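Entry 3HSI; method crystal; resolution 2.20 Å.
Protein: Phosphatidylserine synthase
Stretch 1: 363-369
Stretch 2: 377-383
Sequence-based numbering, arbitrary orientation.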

# COMPACT_ATOMS: atom_id res chain seq x y z
N TYR C 363 -4.41 -23.41 -12.51
CA TYR C 363 -3.94 -23.87 -11.23
C TYR C 363 -4.08 -22.81 -10.16
O TYR C 363 -3.52 -21.76 -10.28
N HIS C 364 -4.80 -23.13 -9.10
CA HIS C 364 -4.94 -22.20 -8.00
C HIS C 364 -4.77 -22.86 -6.61
O HIS C 364 -5.51 -22.53 -5.70
N LEU C 365 -3.82 -23.78 -6.46
CA LEU C 365 -3.63 -24.44 -5.16
C LEU C 365 -2.70 -23.65 -4.25
O LEU C 365 -1.69 -23.07 -4.70
N LYS C 366 -3.07 -23.64 -2.98
CA LYS C 366 -2.27 -23.04 -1.89
C LYS C 366 -2.20 -24.11 -0.80
O LYS C 366 -3.16 -24.86 -0.59
N GLY C 367 -1.05 -24.20 -0.13
CA GLY C 367 -0.87 -25.11 0.99
C GLY C 367 0.55 -25.09 1.52
O GLY C 367 1.50 -24.66 0.84
N VAL C 368 0.70 -25.48 2.78
CA VAL C 368 2.02 -25.61 3.42
C VAL C 368 1.95 -26.89 4.22
O VAL C 368 0.99 -27.12 4.93
N TRP C 369 2.95 -27.74 4.05
CA TRP C 369 3.09 -28.92 4.85
C TRP C 369 4.49 -28.93 5.47
O TRP C 369 5.49 -28.79 4.78
N LEU C 377 -4.14 -25.41 5.98
CA LEU C 377 -5.14 -25.15 4.97
C LEU C 377 -5.38 -23.67 4.99
O LEU C 377 -5.75 -23.10 6.03
N THR C 378 -5.18 -23.02 3.86
CA THR C 378 -5.26 -21.60 3.86
C THR C 378 -5.70 -21.10 2.51
O THR C 378 -5.46 -21.76 1.49
N GLY C 379 -6.35 -19.95 2.51
CA GLY C 379 -6.60 -19.25 1.27
C GLY C 379 -5.44 -18.31 0.95
O GLY C 379 -5.49 -17.62 -0.06
N ASN C 380 -4.40 -18.32 1.78
CA ASN C 380 -3.26 -17.39 1.62
C ASN C 380 -2.39 -17.78 0.39
O ASN C 380 -1.88 -18.89 0.29
N ASN C 381 -2.25 -16.85 -0.56
CA ASN C 381 -1.48 -17.07 -1.79
C ASN C 381 0.02 -16.99 -1.54
O ASN C 381 0.81 -17.15 -2.48
N LEU C 382 0.44 -16.76 -0.30
CA LEU C 382 1.88 -16.70 -0.04
C LEU C 382 2.58 -15.67 -0.93
O LEU C 382 3.64 -15.94 -1.55
N ASN C 383 1.98 -14.48 -1.01
CA ASN C 383 2.54 -13.36 -1.78
C ASN C 383 2.58 -12.07 -0.95
O ASN C 383 1.94 -12.00 0.08

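The two stretches of this phosphatidylserine synthase chain meet in a small, largely polar contact that centres on one buried lysine, with a water joining the backbones and a separate, minor apolar contact; together they bury 320 Å² of surface. Lys366 gives the largest share. Its CA-to-CB bond points toward the second stretch, and the side chain leaves the backbone with chi1 in the m well, bends at chi2 (98°, between wells), extends through chi3 (t) and turns again at chi4 (m). This path brings the ammonium group to the turn that follows the strand residues Leu377 and Thr378. There NZ of Lys366 donates two hydrogen bonds, one to the backbone carbonyl of Gly379 (NZ to O, 3.0 Å) and one to the side chain of Asn381 (NZ to OD1, 2.4 Å). The latter is very short, and its exact length should be read with caution at 2.20 Å resolution. Nearer the backbone, CB of Lys366 lies 3.5 Å from O of Asn380 and 3.7 Å from O of Thr378, so the base of the side chain also packs against main-chain oxygens of the strand end and of the loop after it.

Asn381 leaves its backbone sideways with chi1 m, yet its amide end swings nearer to the first stretch and presents OD1 to the lysine. The ring of His364 (chi1 t) also approaches this oxygen, obliquely, with NE2 4.0 Å from OD1 of Asn381.

Side chains of the second stretch also hydrogen-bond to its own backbone. OG1 of Thr378 (chi1 t) accepts a hydrogen bond from N of Asn380 at 3.1 Å, and OD1 of Asn380 accepts one from N of Leu382 at 2.6 Å. Asn380, also chi1 t, points away from the first stretch, and its side chain bonds within its own stretch; its backbone O is what approaches Lys366.

Water 1 bridges the two backbones, donating to O of Lys366 at 2.9 Å and accepting from N of Thr378 at 3.0 Å. It thus links a carbonyl and an amide that belong to different stretches.

The apolar part pairs Leu382 with Val368; Leu382 points toward the first stretch with chi1 m and chi2 t. CD1 of Leu382 lies 4.0 Å from CG2 of Val368 (chi1 t) and 4.2 Å from O of Gly367. Gly367 itself has no side chain; a CB in the ideal position would clash with CH2 of Trp369, at 3.0 Å, within the same stretch. Leu365 points away and makes no contact across the pair.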

# COMPACT_ATOMS: atom_id res chain seq x y z
CB TYR C 363 -2.48 -24.28 -11.39
CG TYR C 363 -1.78 -24.77 -10.15
CD1 TYR C 363 -1.78 -26.11 -9.83
CD2 TYR C 363 -1.03 -23.89 -9.34
CE1 TYR C 363 -1.10 -26.60 -8.75
CE2 TYR C 363 -0.34 -24.36 -8.22
CZ TYR C 363 -0.37 -25.73 -7.94
OH TYR C 363 0.27 -26.28 -6.85
CB HIS C 364 -6.33 -21.59 -8.10
CG HIS C 364 -6.52 -20.36 -7.26
ND1 HIS C 364 -7.42 -20.31 -6.20
CD2 HIS C 364 -5.93 -19.14 -7.33
CE1 HIS C 364 -7.38 -19.10 -5.67
NE2 HIS C 364 -6.48 -18.38 -6.33
CB LEU C 365 -3.03 -25.85 -5.31
CG LEU C 365 -3.67 -26.91 -6.18
CD1 LEU C 365 -2.67 -28.06 -6.28
CD2 LEU C 365 -4.89 -27.40 -5.58
CB LYS C 366 -2.99 -21.82 -1.29
CG LYS C 366 -3.58 -20.79 -2.28
CD LYS C 366 -5.05 -21.03 -2.49
CE LYS C 366 -5.64 -20.00 -3.43
NZ LYS C 366 -5.63 -18.54 -2.94
CB VAL C 368 2.39 -24.43 4.36
CG1 VAL C 368 3.70 -24.73 5.08
CG2 VAL C 368 2.50 -23.07 3.58
CB TRP C 369 2.95 -30.17 3.99
CG TRP C 369 1.65 -30.46 3.33
CD1 TRP C 369 0.72 -31.41 3.71
CD2 TRP C 369 1.15 -29.89 2.09
NE1 TRP C 369 -0.33 -31.45 2.79
CE2 TRP C 369 -0.08 -30.55 1.79
CE3 TRP C 369 1.63 -28.91 1.22
CZ2 TRP C 369 -0.83 -30.24 0.65
CZ3 TRP C 369 0.88 -28.62 0.08
CH2 TRP C 369 -0.33 -29.27 -0.19
CB LEU C 377 -6.45 -25.89 5.28
CG LEU C 377 -6.32 -27.31 5.81
CD1 LEU C 377 -7.70 -27.87 6.25
CD2 LEU C 377 -5.64 -28.24 4.82
CB THR C 378 -3.93 -20.98 4.31
OG1 THR C 378 -4.12 -19.60 4.56
CG2 THR C 378 -2.78 -21.18 3.29
CB ASN C 380 -2.46 -17.34 2.94
CG ASN C 380 -1.38 -16.27 2.95
OD1 ASN C 380 -0.62 -16.11 2.00
ND2 ASN C 380 -1.30 -15.56 4.05
CB ASN C 381 -1.84 -16.02 -2.86
CG ASN C 381 -3.21 -16.23 -3.45
OD1 ASN C 381 -3.63 -17.35 -3.69
ND2 ASN C 381 -3.92 -15.14 -3.71
CB LEU C 382 2.51 -18.09 -0.20
CG LEU C 382 1.95 -19.10 0.81
CD1 LEU C 382 2.37 -20.55 0.47
CD2 LEU C 382 2.40 -18.71 2.21
CB ASN C 383 1.76 -13.20 -3.10
CG ASN C 383 0.29 -12.85 -2.90
OD1 ASN C 383 -0.24 -12.74 -1.78
ND2 ASN C 383 -0.39 -12.66 -4.01
O HOH W 1 -4.95 -25.03 1.70